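PDB 3EBV: chinitase A from Streptomyces coelicolor, which probably binds and hydrolyses chitin as an endochitinase, the chain here being the glycosyl hydrolase family 18 domain of a longer protein. Local coordinates for residues F64-D67 against V68-K71; P224-T227 against R228-G231; Y234-P237 against S238-N241; T273-D276 against A277-G280; A279-A282 against W283-S286. All coordinates share one frame; numbering follows the deposited sequence. Where two conformers were deposited one is given.

Contact 1 (F64-D67 against V68-K71); sequences FKAD and VRAK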
loop_
_atom_site.group_PDB
_atom_site.type_symbol
_atom_site.label_atom_id
_atom_site.label_comp_id
_atom_site.label_asym_id
_atom_site.label_seq_id
_atom_site.Cartn_x
_atom_site.Cartn_y
_atom_site.Cartn_z
ATOM N N PHE A 64 -13.216 -3.040 17.418
ATOM C CA PHE A 64 -12.404 -2.572 16.251
ATOM C C PHE A 64 -11.942 -1.121 16.475
ATOM O O PHE A 64 -10.726 -0.804 16.404
ATOM C CB PHE A 64 -13.241 -2.706 14.985
ATOM C CG PHE A 64 -12.591 -2.120 13.759
ATOM C CD1 PHE A 64 -11.565 -2.826 13.115
ATOM C CD2 PHE A 64 -12.984 -0.890 13.263
ATOM C CE1 PHE A 64 -10.950 -2.307 11.964
ATOM C CE2 PHE A 64 -12.378 -0.347 12.133
ATOM C CZ PHE A 64 -11.358 -1.078 11.470
ATOM N N LYS A 65 -12.887 -0.247 16.819
ATOM C CA LYS A 65 -12.528 1.140 17.103
ATOM C C LYS A 65 -11.507 1.270 18.223
ATOM O O LYS A 65 -10.593 2.098 18.146
ATOM C CB LYS A 65 -13.770 2.002 17.399
ATOM C CG LYS A 65 -14.671 2.221 16.226
ATOM C CD LYS A 65 -15.797 3.171 16.626
ATOM C CE LYS A 65 -16.790 3.367 15.505
ATOM N NZ LYS A 65 -17.984 4.180 15.968
ATOM N N ALA A 66 -11.673 0.461 19.282
ATOM C CA ALA A 66 -10.750 0.474 20.402
ATOM C C ALA A 66 -9.344 -0.006 20.015
ATOM O O ALA A 66 -8.334 0.550 20.449
ATOM C CB ALA A 66 -11.314 -0.389 21.573
ATOM N N ASP A 67 -9.322 -1.058 19.188
ATOM C CA ASP A 67 -8.084 -1.632 18.681
ATOM C C ASP A 67 -7.341 -0.606 17.799
ATOM O O ASP A 67 -6.124 -0.466 17.920
ATOM C CB ASP A 67 -8.395 -2.865 17.847
ATOM C CG ASP A 67 -8.801 -4.090 18.696
ATOM O OD1 ASP A 67 -8.749 -4.009 19.949
ATOM O OD2 ASP A 67 -9.153 -5.116 18.079
ATOM N N VAL A 68 -8.088 0.098 16.942
ATOM C CA VAL A 68 -7.492 1.185 16.147
ATOM C C VAL A 68 -6.842 2.253 17.051
ATOM O O VAL A 68 -5.685 2.636 16.840
ATOM C CB VAL A 68 -8.500 1.771 15.160
ATOM C CG1 VAL A 68 -7.944 3.049 14.501
ATOM C CG2 VAL A 68 -8.893 0.730 14.086
ATOM N N ARG A 69 -7.578 2.697 18.073
ATOM C CA ARG A 69 -7.054 3.699 19.004
ATOM C C ARG A 69 -5.799 3.206 19.704
ATOM O O ARG A 69 -4.829 3.963 19.867
ATOM C CB ARG A 69 -8.111 4.094 20.055
ATOM C CG ARG A 69 -9.337 4.729 19.477
ATOM C CD ARG A 69 -10.252 5.330 20.582
ATOM N NE ARG A 69 -10.330 4.494 21.788
ATOM C CZ ARG A 69 -11.313 3.631 22.085
ATOM N NH1 ARG A 69 -11.237 2.939 23.220
ATOM N NH2 ARG A 69 -12.359 3.454 21.271
ATOM N N ALA A 70 -5.798 1.935 20.124
ATOM C CA ALA A 70 -4.621 1.373 20.777
ATOM C C ALA A 70 -3.394 1.312 19.850
ATOM O O ALA A 70 -2.273 1.554 20.288
ATOM C CB ALA A 70 -4.929 -0.029 21.389
ATOM N N LYS A 71 -3.620 0.960 18.574
ATOM C CA LYS A 71 -2.507 0.973 17.602
ATOM C C LYS A 71 -1.947 2.382 17.477
ATOM O O LYS A 71 -0.728 2.581 17.415
ATOM C CB LYS A 71 -3.006 0.495 16.227
ATOM C CG LYS A 71 -3.097 -1.051 16.087
ATOM C CD LYS A 71 -1.732 -1.733 16.236
ATOM C CE LYS A 71 -1.826 -3.253 16.172
ATOM N NZ LYS A 71 -0.475 -3.843 16.167
#
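Val-68 lays its CG2 methyl over one face of the Phe-64 ring, 4.1 Å from the ring centroid and only 15° off the ring normal, a CH-pi contact displaced toward the CZ and CE2 rim. Phe-64 reaches this place because its CG stands opposite the backbone N (chi1 173°), which turns the ring along the helix toward the following turn. One residue further on, and on another flank, Arg-69 folds back in one of its two conformers: a bend at chi3 brings one face of its guanidinium over Ala-66, with NH2 3.5 Å from Ala-66 CA. The first pair is spaced i to i+4 and the second i to i+3, along the i to i+4 bonds of helix 61-73, which packs against strand 77-84 on the outside of the TIM barrel. The straightest is Val-68 N to Phe-64 O, 2.8 Å at 167°; Arg-69 N to Lys-65 O, Ala-70 N to Ala-66 O and Lys-71 N to Asp-67 O continue the series. Beyond this shell, Val-68 rests on Val-78, while Phe-64 meets Ile-23, Leu-51 and Tyr-111. The polar ends find partners beyond the two segments: Lys-65 with Glu-110 in a salt bridge, Asp-67 OD2 with Tyr-59 OH, and Lys-71 NZ with Val-26 O.

Contact 2 (P224-T227 against R228-G231); sequences PAST and RAAG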
loop_
_atom_site.group_PDB
_atom_site.type_symbol
_atom_site.label_atom_id
_atom_site.label_comp_id
_atom_site.label_asym_id
_atom_site.label_seq_id
_atom_site.Cartn_x
_atom_site.Cartn_y
_atom_site.Cartn_z
ATOM N N PRO A 224 3.934 -10.210 -1.849
ATOM C CA PRO A 224 3.017 -11.146 -1.156
ATOM C C PRO A 224 3.707 -11.663 0.114
ATOM O O PRO A 224 4.937 -11.937 0.111
ATOM C CB PRO A 224 2.848 -12.310 -2.176
ATOM C CG PRO A 224 3.359 -11.763 -3.508
ATOM C CD PRO A 224 4.501 -10.824 -3.047
ATOM N N ALA A 225 2.925 -11.878 1.172
ATOM C CA ALA A 225 3.502 -12.353 2.433
ATOM C C ALA A 225 4.020 -13.797 2.367
ATOM O O ALA A 225 4.853 -14.199 3.179
ATOM C CB ALA A 225 2.476 -12.243 3.570
ATOM N N SER A 226 3.417 -14.570 1.471
ATOM C CA SER A 226 3.686 -16.007 1.330
ATOM C C SER A 226 3.238 -16.446 -0.061
ATOM O O SER A 226 2.619 -15.670 -0.792
ATOM C CB SER A 226 2.857 -16.790 2.380
ATOM O OG SER A 226 1.490 -16.841 1.977
ATOM N N THR A 227 3.527 -17.706 -0.450
ATOM C CA THR A 227 3.052 -18.186 -1.755
ATOM C C THR A 227 1.532 -18.334 -1.803
ATOM O O THR A 227 0.937 -18.409 -2.905
ATOM C CB THR A 227 3.681 -19.559 -2.163
ATOM O OG1 THR A 227 3.480 -20.466 -1.084
ATOM C CG2 THR A 227 5.184 -19.387 -2.437
ATOM N N ARG A 228 0.899 -18.331 -0.619
ATOM C CA ARG A 228 -0.588 -18.433 -0.566
ATOM C C ARG A 228 -1.268 -17.091 -0.860
ATOM O O ARG A 228 -2.459 -17.033 -1.158
ATOM C CB ARG A 228 -1.065 -19.015 0.757
ATOM C CG ARG A 228 -0.584 -20.435 0.999
ATOM C CD ARG A 228 -1.202 -20.988 2.279
ATOM N NE ARG A 228 -0.460 -22.155 2.748
ATOM C CZ ARG A 228 -0.700 -23.406 2.361
ATOM N NH1 ARG A 228 -1.693 -23.674 1.509
ATOM N NH2 ARG A 228 0.045 -24.399 2.841
ATOM N N ALA A 229 -0.487 -16.014 -0.774
ATOM C CA ALA A 229 -1.048 -14.644 -0.791
ATOM C C ALA A 229 -1.235 -14.061 -2.189
ATOM O O ALA A 229 -1.835 -13.000 -2.331
ATOM C CB ALA A 229 -0.174 -13.702 0.070
ATOM N N ALA A 230 -0.640 -14.698 -3.203
ATOM C CA ALA A 230 -0.705 -14.200 -4.568
ATOM C C ALA A 230 -0.483 -15.348 -5.547
ATOM O O ALA A 230 0.107 -16.361 -5.150
ATOM C CB ALA A 230 0.370 -13.092 -4.786
ATOM N N GLY A 231 -0.894 -15.155 -6.791
ATOM C CA GLY A 231 -0.725 -16.180 -7.822
ATOM C C GLY A 231 0.707 -16.251 -8.333
ATOM O O GLY A 231 1.124 -17.257 -8.917
#
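Arg-228 is held at its backbone by the Ser-226 hydroxyl, which accepts the Arg-228 N-H at 3.1 Å from OG, though the bond is bent to 136° at the hydrogen. Ser-226 can offer OG there because its chi1 of 75° places the hydroxyl between its own N and carbonyl carbon, within reach of the N-H two residues on; with serine OG accepting that N-H, this is an ST turn. The Arg-228 CB also lies 3.6 Å from Ser-226 OG. With an alanine here in place of Ser-226, the Arg-228 N-H would probably lose this acceptor and the start of the turn be less firmly fixed. Next, Ala-229 N closes the type I beta turn from Ser-226 by donating to Ser-226 O, 3.1 Å and 159°. The Ala-229 methyl turns back to the first segment, with CB 4.0 Å from Pro-224 CB and 3.8 Å from Ala-225 N. Ala-230 adds the tighter apolar touch: its CB is 3.5 Å from Pro-224 CG. The loop leaves barrel strand 219-224 and heads for helix 237-249. It is flanked by strand 267-271, where Ala-225 is bonded backbone to backbone with Trp-271, and by helix 273-278, whose Trp-275 packs on Ser-226, Arg-228 and Ala-229.

Contact 3 (Y234-P237 against S238-N241); sequences YVSP and SVVN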
loop_
_atom_site.group_PDB
_atom_site.type_symbol
_atom_site.label_atom_id
_atom_site.label_comp_id
_atom_site.label_asym_id
_atom_site.label_seq_id
_atom_site.Cartn_x
_atom_site.Cartn_y
_atom_site.Cartn_z
ATOM N N TYR A 234 5.764 -13.974 -5.210
ATOM C CA TYR A 234 6.351 -14.148 -3.877
ATOM C C TYR A 234 7.868 -14.256 -3.976
ATOM O O TYR A 234 8.377 -14.991 -4.844
ATOM C CB TYR A 234 5.816 -15.408 -3.185
ATOM C CG TYR A 234 6.533 -15.699 -1.904
ATOM C CD1 TYR A 234 6.266 -14.976 -0.759
ATOM C CD2 TYR A 234 7.534 -16.693 -1.862
ATOM C CE1 TYR A 234 6.989 -15.200 0.441
ATOM C CE2 TYR A 234 8.239 -16.939 -0.689
ATOM C CZ TYR A 234 7.963 -16.195 0.451
ATOM O OH TYR A 234 8.696 -16.463 1.603
ATOM N N VAL A 235 8.568 -13.580 -3.057
ATOM C CA VAL A 235 10.019 -13.820 -2.885
ATOM C C VAL A 235 10.328 -14.041 -1.402
ATOM O O VAL A 235 9.624 -13.570 -0.508
ATOM C CB VAL A 235 10.884 -12.650 -3.405
ATOM C CG1 VAL A 235 10.697 -12.462 -4.906
ATOM C CG2 VAL A 235 10.597 -11.327 -2.619
ATOM N N SER A 236 11.402 -14.781 -1.121
ATOM C CA SER A 236 11.838 -14.926 0.264
ATOM C C SER A 236 12.111 -13.555 0.876
ATOM O O SER A 236 12.517 -12.616 0.163
ATOM C CB SER A 236 13.096 -15.795 0.363
ATOM O OG SER A 236 14.195 -15.165 -0.269
ATOM N N PRO A 237 11.919 -13.422 2.187
ATOM C CA PRO A 237 12.275 -12.145 2.822
ATOM C C PRO A 237 13.736 -11.719 2.524
ATOM O O PRO A 237 13.996 -10.518 2.374
ATOM C CB PRO A 237 12.021 -12.401 4.330
ATOM C CG PRO A 237 11.035 -13.543 4.347
ATOM C CD PRO A 237 11.305 -14.380 3.141
ATOM N N SER A 238 14.661 -12.674 2.419
ATOM C CA SER A 238 16.057 -12.304 2.112
ATOM C C SER A 238 16.137 -11.558 0.783
ATOM O O SER A 238 16.986 -10.685 0.631
ATOM C CB SER A 238 16.945 -13.560 2.059
ATOM O OG SER A 238 16.512 -14.460 1.056
ATOM N N VAL A 239 15.253 -11.878 -0.176
ATOM C CA VAL A 239 15.234 -11.173 -1.473
ATOM C C VAL A 239 14.724 -9.726 -1.306
ATOM O O VAL A 239 15.269 -8.778 -1.903
ATOM C CB VAL A 239 14.417 -11.936 -2.554
ATOM C CG1 VAL A 239 14.246 -11.086 -3.835
ATOM C CG2 VAL A 239 15.082 -13.312 -2.874
ATOM N N VAL A 240 13.652 -9.549 -0.532
ATOM C CA VAL A 240 13.182 -8.201 -0.251
ATOM C C VAL A 240 14.319 -7.398 0.416
ATOM O O VAL A 240 14.576 -6.232 0.053
ATOM C CB VAL A 240 11.948 -8.175 0.716
ATOM C CG1 VAL A 240 11.494 -6.731 0.942
ATOM C CG2 VAL A 240 10.812 -9.054 0.140
ATOM N N ASN A 241 14.965 -7.995 1.416
ATOM C CA ASN A 241 16.042 -7.291 2.161
ATOM C C ASN A 241 17.214 -6.974 1.242
ATOM O O ASN A 241 17.785 -5.900 1.361
ATOM C CB ASN A 241 16.485 -8.131 3.371
ATOM C CG ASN A 241 15.358 -8.305 4.369
ATOM O OD1 ASN A 241 14.399 -7.522 4.380
ATOM N ND2 ASN A 241 15.488 -9.310 5.253
#
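Val-235 meets Val-239 and Val-240 with its branches crossing each of theirs at about a right angle. The Val-235 CB and Val-239 CB atoms are 3.7 Å apart, and Val-235 CG2 reaches Val-240 CG2 at 3.6 Å. This branch gets there because chi1 of -63°, with CG1 opposite the carbonyl carbon, leaves Val-235 CG2 between N and the carbonyl carbon, facing the first helical turn. Val-239 lays its CG1 against Val-235. A glycine in place of Val-239 would probably open a gap beside Val-235, leaving it without its CB and CG1 partners. In one of the two conformers of Ser-236, its hydroxyl reaches across to Ser-238, the two OG atoms 2.8 Å apart in a hydrogen bond that either may donate. The backbone bonds complete the turn: Ser-236 O accepts Val-239 N at 2.9 Å, a bent bond of 132°, and more weakly Val-240 N, while Asn-241 N bonds Pro-237 O at 2.9 Å and 168°. Val-235 and Val-240 both also touch Leu-223 of strand 219-224, and Pro-237 leans on helix 282-292. Val-235 (N') against Val-240 (N4) is a hydrophobic staple next to the Ser-236 N-cap, at the start of barrel helix 237-249.

Contact 4 (T273-D276 against A277-G280); sequences TNWD and ATAG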
loop_
_atom_site.group_PDB
_atom_site.type_symbol
_atom_site.label_atom_id
_atom_site.label_comp_id
_atom_site.label_asym_id
_atom_site.label_seq_id
_atom_site.Cartn_x
_atom_site.Cartn_y
_atom_site.Cartn_z
ATOM N N THR A 273 -1.435 -9.114 6.295
ATOM C CA THR A 273 -1.076 -9.512 7.673
ATOM C C THR A 273 -1.639 -10.924 7.962
ATOM O O THR A 273 -0.997 -11.719 8.659
ATOM C CB THR A 273 -1.553 -8.479 8.718
ATOM O OG1 THR A 273 -2.979 -8.435 8.744
ATOM C CG2 THR A 273 -1.059 -7.063 8.344
ATOM N N ASN A 274 -2.788 -11.224 7.383
ATOM C CA ASN A 274 -3.452 -12.538 7.650
ATOM C C ASN A 274 -2.653 -13.663 7.053
ATOM O O ASN A 274 -2.421 -14.709 7.712
ATOM C CB ASN A 274 -4.878 -12.500 7.086
ATOM C CG ASN A 274 -5.657 -11.311 7.601
ATOM O OD1 ASN A 274 -5.539 -10.176 7.082
ATOM N ND2 ASN A 274 -6.483 -11.544 8.634
ATOM N N TRP A 275 -2.205 -13.492 5.798
ATOM C CA TRP A 275 -1.371 -14.523 5.203
ATOM C C TRP A 275 -0.005 -14.587 5.907
ATOM O O TRP A 275 0.552 -15.681 6.076
ATOM C CB TRP A 275 -1.192 -14.294 3.705
ATOM C CG TRP A 275 -2.406 -14.562 2.884
ATOM C CD1 TRP A 275 -3.044 -13.687 2.064
ATOM C CD2 TRP A 275 -3.127 -15.798 2.791
ATOM N NE1 TRP A 275 -4.115 -14.292 1.435
ATOM C CE2 TRP A 275 -4.197 -15.590 1.881
ATOM C CE3 TRP A 275 -2.951 -17.076 3.365
ATOM C CZ2 TRP A 275 -5.133 -16.609 1.544
ATOM C CZ3 TRP A 275 -3.901 -18.089 3.048
ATOM C CH2 TRP A 275 -4.959 -17.845 2.129
ATOM N N ASP A 276 0.511 -13.444 6.372
ATOM C CA ASP A 276 1.782 -13.459 7.138
ATOM C C ASP A 276 1.623 -14.369 8.389
ATOM O O ASP A 276 2.485 -15.207 8.671
ATOM C CB ASP A 276 2.117 -11.988 7.495
ATOM C CG ASP A 276 3.445 -11.764 8.253
ATOM O OD1 ASP A 276 4.456 -12.459 7.980
ATOM O OD2 ASP A 276 3.398 -10.819 9.097
ATOM N N ALA A 277 0.485 -14.225 9.065
ATOM C CA ALA A 277 0.195 -15.005 10.304
ATOM C C ALA A 277 0.071 -16.492 9.981
ATOM O O ALA A 277 0.603 -17.336 10.739
ATOM C CB ALA A 277 -1.072 -14.503 10.946
ATOM N N THR A 278 -0.622 -16.825 8.880
ATOM C CA THR A 278 -0.687 -18.226 8.451
ATOM C C THR A 278 0.708 -18.808 8.278
ATOM O O THR A 278 0.976 -19.998 8.586
ATOM C CB THR A 278 -1.545 -18.352 7.182
ATOM O OG1 THR A 278 -2.913 -18.115 7.569
ATOM C CG2 THR A 278 -1.377 -19.747 6.524
ATOM N N ALA A 279 1.636 -17.951 7.804
ATOM C CA ALA A 279 3.031 -18.370 7.557
ATOM C C ALA A 279 3.951 -18.033 8.740
ATOM O O ALA A 279 5.158 -17.833 8.543
ATOM C CB ALA A 279 3.565 -17.716 6.235
ATOM N N GLY A 280 3.419 -17.977 9.960
ATOM C CA GLY A 280 4.260 -17.875 11.174
ATOM C C GLY A 280 4.927 -16.530 11.380
ATOM O O GLY A 280 5.890 -16.425 12.153
#
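Thr-273 opens the helix by accepting Ala-277 N through its carbonyl O at 2.9 Å, an i to i+4 bond, while its OG1 turns away to Gln-21. Asn-274 comes next: its O takes Thr-278 N at 3.0 Å, and its amide group reaches out to Gln-12 N and Thr-19 O. Thr-278 OG1 lies 3.4 Å from the same Asn-274 O, at best a weak and unsettled bond, since the hydroxyl also pairs with Thr-19. Trp-275 sets CE3 of its indole 4.3 Å from Thr-278 CB, approached obliquely, and its O accepts Ala-279 N at 3.1 Å. Asp-276 turns its carboxylate back from the helix end: with chi1 of -178°, CG stands opposite the backbone N, and OD2 bonds both Ser-284 and Tyr-30. Its carbonyl O receives Ala-279 N weakly, at 3.0 Å and a bent 121°, and also serves Asn-281 N. That bond, with Gly-280 N to Ala-277 O at 3.0 Å, makes a Schellman motif, Gly-280 being the C-prime residue at phi 72°. The chemistry is thus that of a helix stop: carbonyls at the C-terminal end of helix 273-278 find N-H partners in the turn, and two hydroxyls engage OD2 of the buried Asp-276, which would probably favour its ionised form.

Contact 5 (A279-A282 against W283-S286); sequences AGNA and WSNS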
loop_
_atom_site.group_PDB
_atom_site.type_symbol
_atom_site.label_atom_id
_atom_site.label_comp_id
_atom_site.label_asym_id
_atom_site.label_seq_id
_atom_site.Cartn_x
_atom_site.Cartn_y
_atom_site.Cartn_z
ATOM N N ALA A 279 1.636 -17.951 7.804
ATOM C CA ALA A 279 3.031 -18.370 7.557
ATOM C C ALA A 279 3.951 -18.033 8.740
ATOM O O ALA A 279 5.158 -17.833 8.543
ATOM C CB ALA A 279 3.565 -17.716 6.235
ATOM N N GLY A 280 3.419 -17.977 9.960
ATOM C CA GLY A 280 4.260 -17.875 11.174
ATOM C C GLY A 280 4.927 -16.530 11.380
ATOM O O GLY A 280 5.890 -16.425 12.153
ATOM N N ASN A 281 4.416 -15.516 10.669
ATOM C CA ASN A 281 4.988 -14.144 10.736
ATOM C C ASN A 281 6.440 -14.121 10.246
ATOM O O ASN A 281 7.197 -13.210 10.646
ATOM C CB ASN A 281 4.841 -13.525 12.118
ATOM C CG ASN A 281 3.391 -13.337 12.500
ATOM O OD1 ASN A 281 2.548 -13.086 11.634
ATOM N ND2 ASN A 281 3.096 -13.425 13.802
ATOM N N ALA A 282 6.843 -15.097 9.435
ATOM C CA ALA A 282 8.233 -15.125 8.933
ATOM C C ALA A 282 8.534 -13.856 8.127
ATOM O O ALA A 282 9.620 -13.240 8.302
ATOM C CB ALA A 282 8.459 -16.354 8.085
ATOM N N TRP A 283 7.603 -13.430 7.294
ATOM C CA TRP A 283 7.887 -12.274 6.418
ATOM C C TRP A 283 8.055 -11.020 7.275
ATOM O O TRP A 283 9.075 -10.298 7.147
ATOM C CB TRP A 283 6.766 -12.121 5.373
ATOM C CG TRP A 283 7.071 -11.183 4.224
ATOM C CD1 TRP A 283 7.482 -11.542 2.974
ATOM C CD2 TRP A 283 6.945 -9.755 4.229
ATOM N NE1 TRP A 283 7.644 -10.410 2.176
ATOM C CE2 TRP A 283 7.332 -9.298 2.920
ATOM C CE3 TRP A 283 6.600 -8.802 5.203
ATOM C CZ2 TRP A 283 7.324 -7.934 2.573
ATOM C CZ3 TRP A 283 6.571 -7.448 4.857
ATOM C CH2 TRP A 283 6.969 -7.025 3.557
ATOM N N SER A 284 7.086 -10.686 8.135
ATOM C CA SER A 284 7.210 -9.463 8.921
ATOM C C SER A 284 8.380 -9.537 9.922
ATOM O O SER A 284 9.014 -8.494 10.215
ATOM C CB SER A 284 5.905 -9.057 9.604
ATOM O OG SER A 284 5.442 -10.089 10.487
ATOM N N ASN A 285 8.674 -10.732 10.453
ATOM C CA ASN A 285 9.823 -10.841 11.366
ATOM C C ASN A 285 11.097 -10.390 10.637
ATOM O O ASN A 285 11.876 -9.620 11.191
ATOM C CB ASN A 285 10.002 -12.261 11.890
ATOM C CG ASN A 285 9.080 -12.569 13.060
ATOM O OD1 ASN A 285 8.473 -11.672 13.631
ATOM N ND2 ASN A 285 9.049 -13.842 13.454
ATOM N N SER A 286 11.314 -10.885 9.423
ATOM C CA SER A 286 12.623 -10.665 8.761
ATOM C C SER A 286 12.625 -9.300 8.078
ATOM O O SER A 286 13.577 -8.529 8.266
ATOM C CB SER A 286 12.891 -11.764 7.759
ATOM O OG SER A 286 13.966 -11.365 6.900
#
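Asn-285 leans back over the carbonyl of Asn-281, its CB 3.2 Å and its CG 3.1 Å from Asn-281 O, while its backbone N donates to that oxygen at 2.9 Å. The Asn-285 side chain is brought there by chi1 of -82°, which sets CG beside its own N and opposite the carbonyl carbon; the amide does not hydrogen-bond Asn-281 O, the angle at ND2 being poor. Asn-281 in turn occupies the N-cap position, although its side-chain amide gives no cap to the helix. Its CB instead stands 3.9 Å from Ser-284 OG, the hydroxyl that pairs with Asp-276. Here the chain passes from the Schellman ending of helix 273-278 through a type I' beta turn, Ala-279 to Ala-282, into helix 282-292, the last helix of the TIM barrel. Asn-281, the second inner residue of that turn, has a positive phi of 62°, as Gly-280 before it is positive too. Ser-286 N then donates to Ala-282 O at 3.1 Å, and Ser-286 CB lies 3.6 Å from the same oxygen. Trp-283 swings the other way: with CG anti to N (chi1 -167°) the indole is carried from the turn onto Ala-268 and Thr-270 of strand 267-271 and onto Val-240 of helix 237-249. Ser-286 OG, further along, makes a weak bond with Asn-241 ND2.

From the N terminus, contact 1 comes first, a turn within helix 61-73 about 20 Å or more, centre to centre, from the rest. Contacts 2 and 3 follow in series on the connection from strand 219-224 to helix 237-249, one making a turn just after the strand, the other starting the helix; Tyr-234 bridges them by packing on Pro-224 through Thr-227. Contact 4 ends helix 273-278 and contact 5 begins helix 282-292, overlapping at Ala-279 and Gly-280. No contact encloses another. Contacts 2 to 5 cluster: Trp-275 packs on contact 2, while Trp-283 touches contacts 2 and 3, tying the last two strand-to-helix connections of the barrel together.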